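Local coordinates for protein hydrolase, isochorismatase family (Pseudomonas putida KT2440, PDB 4H17) that probably acts as a hydrolase of the isochorismatase family, built on a Rossmann-like fold, with a substrate that is not known, at residues Pro5-Met8 with Phe9-Thr12; Val49-Ile52 with Ala53-Leu56; Ser136-Thr139 with Thr140-Ala144; Val190-Thr193 with Ala194-Ile197. All blocks are in the same frame, centred on the assembly; numbering follows the deposited sequence.

Contact 1: residues Pro5-Met8 with Phe9-Thr12; sequences PTTM and FRLT
Thr7 receives the backbone N-H of Arg10 on its hydroxyl, the N-cap bond that starts the short N-terminal helix 8-12. Thr7 OG1 lies 3.0 Å from Arg10 N, and the bond is fairly straight at 158°. The first torsion of Thr7 (chi1 57°) sets OG1 between its own backbone N and carbonyl carbon, turned over the first helical turn, whose N-H groups have no earlier carbonyl to use. Threonine suits this place because its short, branched side chain carries an acceptor close to the backbone. Backbone bonding takes over one residue later, where Leu11 N reaches Thr7 O at 2.9 Å.

Packing between side chains is light. The methyl CG2 of Thr6 sits 3.8 Å from Arg10 CB, the two side chains crossing at about a right angle, while OG1 of Thr6 turns to the other side. Selenomethionine Met8, bent at its second and third torsions, folds back so that SE comes 4.1 Å from Leu11 CD2 and touches the methyl of Thr12 as well. Leu40 of the second subunit packs on both Met8 and Leu11, and Thr6 O accepts from Arg161 of that subunit, so this helix and the loop before it take part in the subunit interface. Within its own chain, Asp185 of helix 172-186 accepts from Met8 N.

At the other end of the turn, Met8 O is gripped twice by Thr12: from one face of the carbonyl plane by N at 3.1 Å, and from the opposite face by OG1 at 2.9 Å.

Contact 2: residues Val49-Ile52 with Ala53-Leu56; sequences VANI and ARLL
Arg54 lays its side chain back over the preceding turn of helix 45-61, CG passing 3.3 Å from Ala50 O and the guanidinium ending beside Asn51. Its chain is extended from CG to NE, with chi2 and chi3 both near 180°, which gives it the length to travel back toward the start of the helix. There NH1 donates to Asn51 OD1 at 2.9 Å with an N-H...O angle of 152°. OD1 lies at the edge of the guanidinium, close to its plane, but the two flat groups are turned 55° apart and NH1 stands above the amide plane. The methyl of Ala50 lies 3.8 Å from NH1, and so small a side chain lets the arginine pass close to the backbone.

The other side of this helix is oily. Ile52 and Leu56, one turn apart, point their branches at the central parallel sheet, with CG2 of Ile52 4.5 Å from CD1 of Leu56; both pack on Ile28 of strand 24-29. Leu55 fits against strand 150-159. The helix is the crossover of the beta-alpha-beta unit formed with strands 24-29 and 66-71.

Asn51 ND2 donates to Asp156 O, so the buried amide is used at both ends, tying helix to sheet. NH1 is shared between the Asn51 carbonyl oxygen and a salt bridge to Glu47, which together favour this extended side chain; the carboxylate probably offsets the positive charge.

Contact 3: residues Ser136-Thr139 with Thr140-Ala144; sequences SVST and TVRRA. With SO4 (sulfate ion), chain D; SO4 (sulfate ion), chain I; SO4 (sulfate ion), chain C.
Helix 133-146, the crossover between strands 125-131 and 150-159 of the Rossmann-like sheet, brings Ser138 and Arg142 together one turn apart on its buried side. Arg142 NE donates to Ser138 OG at 2.9 Å, almost straight at 174°, and OG lies in the guanidinium plane. A short serine hydroxyl, swung away from its own backbone N (chi1 -179°), can accept from NE and also serve the Glu179 carboxylate, while the long arginine reaches back one turn. Glu179 of the same chain is hydrogen-bonded to the hydroxyl and forms a salt bridge with Arg142 NH2; NH1 crosses to Thr139 OG1 of the second subunit. In this buried interface the carboxylate would offset the arginine's charge.

Thr140 OG1 donates back to Ser136 O at 2.8 Å, and its backbone N bonds the same oxygen. Facing strand 150-159, Val137 CG1 and Val141 CG2 meet at 4.3 Å.

Of the sulfates, probably from the crystallisation liquor, that of chain C accepts from Ser136 N and, on O1, from Ser136 OG at 2.6 Å; Tyr35, His71, Ser135 and Met132 N also bond it. It probably marks the active-site pocket: Ser136 stands where relatives carry the cysteine nucleophile, and its OG meets Lys103 and, weakly, Asp30, the other members of the family's Asp-Lys-Cys triad. Arg143 lies between two sulfates, which would screen it from Arg143 of the second subunit: NE and NH2 reach O2 and O4 of the chain D sulfate, both at 2.8 Å, and NH1 donates to O2 of the chain I sulfate at 2.9 Å.

Contact 4: residues Val190-Thr193 with Ala194-Ile197; sequences VAPT and ASLI
A first torsion of 77° folds Ser195 OG in over its own backbone, back toward Pro192. From there OG donates to Pro192 O at 2.7 Å, in the carbonyl plane. The backbone N of Ser195 bonds the same oxygen at 3.0 Å, but stands well above that plane, so one carbonyl takes two donors from a single residue. Serine suits the place because its short side chain can double the backbone bond. OG also lies 3.6 Å from Ala191 CB, where a plain methyl lets the hydroxyl come close.

Pro192 follows the edge strand 189-191 and has no N-H to offer, which fits the point where the chain leaves the sheet. Thr193 O then receives Leu196 N at 2.9 Å and, weakly, Ile197 N at 3.5 Å. With chi1 at 56°, Ile197 tucks CG1 in against its main chain, which brings this carbon to 3.4 Å from Thr193 O. Its branched side chain packs on Leu55 and Ala58 of helix 45-61. Thr193 is buried and turns its OG1 away, bonded to the side chain of Asp156 on the neighbouring strand 150-159.

Bonds from Ser195 N to Pro192 O and from Leu196 N to Thr193 O both span three residues, the pattern of a short 3-10 turn, here closing the C-terminus after the last strand of the parallel sheet.

Along the chain the four contacts come in series, from the N-terminal helix of contact 1 to the C-terminal turn of contact 4. Contacts 2 and 3 lie on two crossover helices, 45-61 and 133-146, of the same parallel sheet, their centres about 20 Å apart. Contact 4 runs from the end of edge strand 189-191 into the C-terminal turn and touches contact 2, with Asn51 CB 3.2 Å from Thr193 OG1 and centres about 11 Å apart, so the chain end packs against helix 45-61. Contact 1 lies outermost, about 30 Å from contact 2 and about 20 Å from contact 3 between centres, touching none of the others. It shares with contact 3 a role at the subunit interface, joining the dimer from two separate places.

Contact 1: residues Pro5-Met8 with Phe9-Thr12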
loop_
_atom_site.group_PDB
_atom_site.type_symbol
_atom_site.label_atom_id
_atom_site.label_comp_id
_atom_site.label_asym_id
_atom_site.label_seq_id
_atom_site.Cartn_x
_atom_site.Cartn_y
_atom_site.Cartn_z
ATOM N N PRO A 5 18.478 9.629 1.893
ATOM C CA PRO A 5 17.950 8.347 2.317
ATOM C C PRO A 5 18.404 7.206 1.423
ATOM O O PRO A 5 18.611 7.394 0.200
ATOM C CB PRO A 5 16.444 8.557 2.199
ATOM C CG PRO A 5 16.246 10.015 2.418
ATOM C CD PRO A 5 17.409 10.624 1.687
ATOM N N THR A 6 18.476 6.022 2.019
ATOM C CA THR A 6 18.804 4.778 1.330
ATOM C C THR A 6 17.526 4.013 1.203
ATOM O O THR A 6 16.736 4.016 2.137
ATOM C CB THR A 6 19.829 3.933 2.106
ATOM O OG1 THR A 6 21.010 4.721 2.357
ATOM C CG2 THR A 6 20.239 2.756 1.327
ATOM N N THR A 7 17.313 3.314 0.093
ATOM C CA THR A 7 16.069 2.566 -0.064
ATOM C C THR A 7 16.221 1.323 0.787
ATOM O O THR A 7 17.349 0.878 1.017
ATOM C CB THR A 7 15.799 2.135 -1.519
ATOM O OG1 THR A 7 16.909 1.350 -1.990
ATOM C CG2 THR A 7 15.599 3.333 -2.449
HETATM N N MSE A 8 15.112 0.790 1.261
HETATM C CA MSE A 8 15.117 -0.524 1.931
HETATM C C MSE A 8 15.769 -1.545 1.019
HETATM O O MSE A 8 16.512 -2.401 1.460
HETATM C CB MSE A 8 13.700 -0.918 2.336
HETATM C CG MSE A 8 13.683 -2.137 3.253
HETATM SE SE MSE A 8 14.645 -1.755 4.959
HETATM C CE MSE A 8 14.003 0.077 4.907
ATOM N N PHE A 9 15.489 -1.492 -0.278
ATOM C CA PHE A 9 16.145 -2.379 -1.228
ATOM C C PHE A 9 17.677 -2.348 -1.107
ATOM O O PHE A 9 18.313 -3.390 -0.979
ATOM C CB PHE A 9 15.766 -2.003 -2.660
ATOM C CG PHE A 9 14.382 -2.461 -3.110
ATOM C CD1 PHE A 9 14.032 -3.802 -3.178
ATOM C CD2 PHE A 9 13.450 -1.539 -3.556
ATOM C CE1 PHE A 9 12.779 -4.195 -3.601
ATOM C CE2 PHE A 9 12.208 -1.920 -4.037
ATOM C CZ PHE A 9 11.861 -3.277 -4.054
ATOM N N ARG A 10 18.262 -1.162 -1.152
ATOM C CA ARG A 10 19.712 -1.063 -1.140
ATOM C C ARG A 10 20.281 -1.388 0.228
ATOM O O ARG A 10 21.336 -2.014 0.333
ATOM C CB ARG A 10 20.167 0.325 -1.629
ATOM C CG ARG A 10 19.748 0.600 -3.077
ATOM C CD ARG A 10 20.744 0.321 -4.170
ATOM N NE ARG A 10 21.715 1.390 -4.408
ATOM C CZ ARG A 10 22.233 1.669 -5.612
ATOM N NH1 ARG A 10 21.840 1.006 -6.695
ATOM N NH2 ARG A 10 23.133 2.640 -5.748
ATOM N N LEU A 11 19.560 -1.013 1.276
ATOM C CA LEU A 11 19.981 -1.307 2.648
ATOM C C LEU A 11 20.110 -2.791 2.909
ATOM O O LEU A 11 21.035 -3.188 3.627
ATOM C CB LEU A 11 19.027 -0.670 3.662
ATOM C CG LEU A 11 19.399 -0.726 5.139
ATOM C CD1 LEU A 11 20.662 0.073 5.360
ATOM C CD2 LEU A 11 18.255 -0.163 5.972
ATOM N N THR A 12 19.206 -3.590 2.345
ATOM C CA THR A 12 19.143 -5.048 2.568
ATOM C C THR A 12 19.839 -5.884 1.477
ATOM O O THR A 12 19.947 -7.128 1.582
ATOM C CB THR A 12 17.682 -5.532 2.721
ATOM O OG1 THR A 12 16.943 -5.312 1.504
ATOM C CG2 THR A 12 17.019 -4.819 3.875
#

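Contact 2: residues Val49-Ile52 with Ala53-Leu56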
loop_
_atom_site.group_PDB
_atom_site.type_symbol
_atom_site.label_atom_id
_atom_site.label_comp_id
_atom_site.label_asym_id
_atom_site.label_seq_id
_atom_site.Cartn_x
_atom_site.Cartn_y
_atom_site.Cartn_z
ATOM N N VAL A 49 -2.297 8.266 -20.273
ATOM C CA VAL A 49 -2.935 7.429 -21.288
ATOM C C VAL A 49 -2.065 7.293 -22.535
ATOM O O VAL A 49 -1.920 6.212 -23.059
ATOM C CB VAL A 49 -4.337 7.959 -21.671
ATOM C CG1 VAL A 49 -4.934 7.243 -22.879
ATOM C CG2 VAL A 49 -5.278 7.846 -20.493
ATOM N N ALA A 50 -1.447 8.391 -22.972
ATOM C CA ALA A 50 -0.551 8.308 -24.121
ATOM C C ALA A 50 0.595 7.327 -23.819
ATOM O O ALA A 50 1.018 6.570 -24.696
ATOM C CB ALA A 50 -0.016 9.691 -24.473
ATOM N N ASN A 51 1.079 7.310 -22.572
ATOM C CA ASN A 51 2.161 6.380 -22.202
ATOM C C ASN A 51 1.720 4.923 -22.097
ATOM O O ASN A 51 2.447 4.043 -22.524
ATOM C CB ASN A 51 2.923 6.851 -20.976
ATOM C CG ASN A 51 3.893 7.965 -21.292
ATOM O OD1 ASN A 51 4.529 7.988 -22.358
ATOM N ND2 ASN A 51 4.053 8.894 -20.363
ATOM N N ILE A 52 0.494 4.682 -21.625
ATOM C CA ILE A 52 -0.037 3.320 -21.627
ATOM C C ILE A 52 -0.117 2.841 -23.099
ATOM O O ILE A 52 0.235 1.718 -23.444
ATOM C CB ILE A 52 -1.386 3.220 -20.866
ATOM C CG1 ILE A 52 -1.171 3.509 -19.389
ATOM C CG2 ILE A 52 -1.949 1.828 -21.075
ATOM C CD1 ILE A 52 -2.420 3.624 -18.563
ATOM N N ALA A 53 -0.547 3.728 -24.000
ATOM C CA ALA A 53 -0.671 3.373 -25.374
ATOM C C ALA A 53 0.696 3.024 -25.955
ATOM O O ALA A 53 0.822 2.085 -26.691
ATOM C CB ALA A 53 -1.349 4.474 -26.173
ATOM N N ARG A 54 1.729 3.780 -25.549
ATOM C CA ARG A 54 3.098 3.482 -25.984
ATOM C C ARG A 54 3.553 2.120 -25.478
ATOM O O ARG A 54 4.180 1.367 -26.235
ATOM C CB ARG A 54 4.085 4.562 -25.552
ATOM C CG ARG A 54 3.819 5.889 -26.213
ATOM C CD ARG A 54 4.788 6.975 -25.778
ATOM N NE ARG A 54 4.477 8.208 -26.505
ATOM C CZ ARG A 54 3.971 9.329 -25.984
ATOM N NH1 ARG A 54 3.725 9.456 -24.682
ATOM N NH2 ARG A 54 3.744 10.374 -26.765
ATOM N N LEU A 55 3.246 1.799 -24.222
ATOM C CA LEU A 55 3.645 0.519 -23.668
ATOM C C LEU A 55 2.911 -0.587 -24.380
ATOM O O LEU A 55 3.514 -1.600 -24.731
ATOM C CB LEU A 55 3.341 0.439 -22.173
ATOM C CG LEU A 55 4.184 1.333 -21.241
ATOM C CD1 LEU A 55 3.540 1.404 -19.870
ATOM C CD2 LEU A 55 5.627 0.836 -21.175
ATOM N N LEU A 56 1.618 -0.401 -24.613
ATOM C CA LEU A 56 0.844 -1.408 -25.346
ATOM C C LEU A 56 1.369 -1.661 -26.741
ATOM O O LEU A 56 1.504 -2.808 -27.188
ATOM C CB LEU A 56 -0.595 -0.956 -25.499
ATOM C CG LEU A 56 -1.525 -1.269 -24.372
ATOM C CD1 LEU A 56 -2.849 -0.606 -24.693
ATOM C CD2 LEU A 56 -1.694 -2.795 -24.269
#

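Contact 3: residues Ser136-Thr139 with Thr140-Ala144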
loop_
_atom_site.group_PDB
_atom_site.type_symbol
_atom_site.label_atom_id
_atom_site.label_comp_id
_atom_site.label_asym_id
_atom_site.label_seq_id
_atom_site.Cartn_x
_atom_site.Cartn_y
_atom_site.Cartn_z
ATOM N N SER A 136 -5.505 0.873 -6.285
ATOM C CA SER A 136 -5.350 -0.457 -6.919
ATOM C C SER A 136 -3.902 -0.782 -7.366
ATOM O O SER A 136 -3.466 -1.921 -7.269
ATOM C CB SER A 136 -6.295 -0.693 -8.126
ATOM O OG SER A 136 -7.632 -0.916 -7.705
ATOM N N VAL A 137 -3.154 0.226 -7.792
ATOM C CA VAL A 137 -1.803 -0.013 -8.307
ATOM C C VAL A 137 -0.880 -0.371 -7.128
ATOM O O VAL A 137 -0.293 -1.449 -7.104
ATOM C CB VAL A 137 -1.270 1.199 -9.085
ATOM C CG1 VAL A 137 0.159 0.979 -9.492
ATOM C CG2 VAL A 137 -2.091 1.465 -10.348
ATOM N N SER A 138 -0.837 0.539 -6.147
ATOM C CA SER A 138 -0.045 0.320 -4.936
ATOM C C SER A 138 -0.382 -1.015 -4.290
ATOM O O SER A 138 0.536 -1.819 -3.951
ATOM C CB SER A 138 -0.264 1.464 -3.937
ATOM O OG SER A 138 0.546 1.217 -2.799
ATOM N N THR A 139 -1.672 -1.318 -4.166
ATOM C CA THR A 139 -2.086 -2.546 -3.490
ATOM C C THR A 139 -1.650 -3.776 -4.278
ATOM O O THR A 139 -1.107 -4.727 -3.706
ATOM C CB THR A 139 -3.569 -2.581 -3.260
ATOM O OG1 THR A 139 -3.967 -1.409 -2.575
ATOM C CG2 THR A 139 -3.957 -3.823 -2.478
ATOM N N THR A 140 -1.837 -3.740 -5.604
ATOM C CA THR A 140 -1.502 -4.888 -6.441
ATOM C C THR A 140 0.016 -5.142 -6.489
ATOM O O THR A 140 0.437 -6.270 -6.379
ATOM C CB THR A 140 -2.154 -4.741 -7.835
ATOM O OG1 THR A 140 -3.583 -4.729 -7.659
ATOM C CG2 THR A 140 -1.729 -5.878 -8.718
ATOM N N VAL A 141 0.786 -4.065 -6.535
ATOM C CA VAL A 141 2.236 -4.165 -6.572
ATOM C C VAL A 141 2.686 -4.748 -5.252
ATOM O O VAL A 141 3.555 -5.609 -5.206
ATOM C CB VAL A 141 2.863 -2.791 -6.837
ATOM C CG1 VAL A 141 4.370 -2.770 -6.586
ATOM C CG2 VAL A 141 2.592 -2.385 -8.287
ATOM N N ARG A 142 2.120 -4.260 -4.162
ATOM C CA ARG A 142 2.501 -4.807 -2.847
ATOM C C ARG A 142 2.200 -6.309 -2.759
ATOM O O ARG A 142 3.051 -7.083 -2.313
ATOM C CB ARG A 142 1.790 -4.063 -1.717
ATOM C CG ARG A 142 2.206 -2.576 -1.574
ATOM C CD ARG A 142 1.277 -1.792 -0.675
ATOM N NE ARG A 142 1.583 -0.352 -0.617
ATOM C CZ ARG A 142 2.343 0.220 0.316
ATOM N NH1 ARG A 142 2.859 -0.484 1.304
ATOM N NH2 ARG A 142 2.557 1.543 0.281
ATOM N N ARG A 143 1.024 -6.713 -3.213
ATOM C CA ARG A 143 0.652 -8.119 -3.176
ATOM C C ARG A 143 1.580 -8.994 -4.035
ATOM O O ARG A 143 1.922 -10.129 -3.671
ATOM C CB ARG A 143 -0.814 -8.312 -3.562
ATOM C CG ARG A 143 -1.324 -9.727 -3.303
ATOM C CD ARG A 143 -1.151 -10.153 -1.875
ATOM N NE ARG A 143 -1.745 -11.462 -1.637
ATOM C CZ ARG A 143 -1.331 -12.295 -0.689
ATOM N NH1 ARG A 143 -0.349 -11.923 0.114
ATOM N NH2 ARG A 143 -1.920 -13.496 -0.532
ATOM N N ALA A 144 1.971 -8.480 -5.175
ATOM C CA ALA A 144 2.872 -9.177 -6.066
ATOM C C ALA A 144 4.194 -9.464 -5.372
ATOM O O ALA A 144 4.784 -10.508 -5.647
ATOM C CB ALA A 144 3.113 -8.372 -7.330
HETATM S S SO4 D . -4.990 -13.103 -2.745
HETATM O O1 SO4 D . -6.176 -12.634 -2.010
HETATM O O2 SO4 D . -4.175 -11.924 -2.997
HETATM O O3 SO4 D . -5.436 -13.688 -4.020
HETATM O O4 SO4 D . -4.236 -14.091 -1.900
HETATM S S SO4 I . -1.359 -13.652 3.063
HETATM O O1 SO4 I . -2.325 -14.469 2.270
HETATM O O2 SO4 I . -0.021 -13.670 2.402
HETATM O O3 SO4 I . -1.116 -14.364 4.362
HETATM O O4 SO4 I . -1.827 -12.282 3.373
HETATM S S SO4 C . -8.849 2.382 -7.626
HETATM O O1 SO4 C . -9.169 1.062 -8.210
HETATM O O2 SO4 C . -7.425 2.597 -7.572
HETATM O O3 SO4 C . -9.351 2.377 -6.231
HETATM O O4 SO4 C . -9.564 3.484 -8.294
#

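Contact 4: residues Val190-Thr193 with Ala194-Ile197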
loop_
_atom_site.group_PDB
_atom_site.type_symbol
_atom_site.label_atom_id
_atom_site.label_comp_id
_atom_site.label_asym_id
_atom_site.label_seq_id
_atom_site.Cartn_x
_atom_site.Cartn_y
_atom_site.Cartn_z
ATOM N N VAL A 190 10.923 1.848 -10.056
ATOM C CA VAL A 190 10.058 2.869 -10.639
ATOM C C VAL A 190 10.821 3.460 -11.796
ATOM O O VAL A 190 11.991 3.867 -11.637
ATOM C CB VAL A 190 9.659 3.919 -9.586
ATOM C CG1 VAL A 190 8.827 5.035 -10.179
ATOM C CG2 VAL A 190 8.898 3.255 -8.417
ATOM N N ALA A 191 10.168 3.528 -12.963
ATOM C CA ALA A 191 10.842 3.923 -14.211
ATOM C C ALA A 191 9.881 4.668 -15.122
ATOM O O ALA A 191 8.675 4.445 -15.037
ATOM C CB ALA A 191 11.374 2.711 -14.915
ATOM N N PRO A 192 10.401 5.583 -15.982
ATOM C CA PRO A 192 9.557 6.230 -16.974
ATOM C C PRO A 192 9.385 5.353 -18.226
ATOM O O PRO A 192 10.207 4.484 -18.542
ATOM C CB PRO A 192 10.304 7.507 -17.297
ATOM C CG PRO A 192 11.737 7.170 -17.077
ATOM C CD PRO A 192 11.789 6.096 -16.023
ATOM N N THR A 193 8.264 5.580 -18.915
ATOM C CA THR A 193 7.881 4.817 -20.083
ATOM C C THR A 193 9.036 4.743 -21.094
ATOM O O THR A 193 9.289 3.686 -21.673
ATOM C CB THR A 193 6.636 5.472 -20.733
ATOM O OG1 THR A 193 5.515 5.410 -19.837
ATOM C CG2 THR A 193 6.226 4.855 -22.055
ATOM N N ALA A 194 9.683 5.880 -21.302
ATOM C CA ALA A 194 10.736 6.014 -22.328
ATOM C C ALA A 194 11.897 5.055 -22.087
ATOM O O ALA A 194 12.549 4.615 -23.026
ATOM C CB ALA A 194 11.232 7.451 -22.379
ATOM N N SER A 195 12.133 4.680 -20.833
ATOM C CA SER A 195 13.208 3.748 -20.512
ATOM C C SER A 195 12.888 2.274 -20.858
ATOM O O SER A 195 13.758 1.438 -20.761
ATOM C CB SER A 195 13.535 3.816 -19.023
ATOM O OG SER A 195 12.558 3.122 -18.245
ATOM N N LEU A 196 11.651 1.976 -21.249
ATOM C CA LEU A 196 11.190 0.586 -21.439
ATOM C C LEU A 196 10.895 0.245 -22.896
ATOM O O LEU A 196 10.852 -0.927 -23.259
ATOM C CB LEU A 196 9.931 0.311 -20.564
ATOM C CG LEU A 196 10.194 0.341 -19.059
ATOM C CD1 LEU A 196 8.900 0.464 -18.257
ATOM C CD2 LEU A 196 10.954 -0.890 -18.589
ATOM N N ILE A 197 10.690 1.269 -23.721
ATOM C CA ILE A 197 10.180 1.091 -25.088
ATOM C C ILE A 197 11.213 1.370 -26.176
ATOM O O ILE A 197 12.342 1.788 -25.905
ATOM C CB ILE A 197 8.981 2.014 -25.362
ATOM C CG1 ILE A 197 9.356 3.480 -25.111
ATOM C CG2 ILE A 197 7.788 1.583 -24.515
ATOM C CD1 ILE A 197 8.403 4.476 -25.742
ATOM O OXT ILE A 197 10.885 1.218 -27.363
#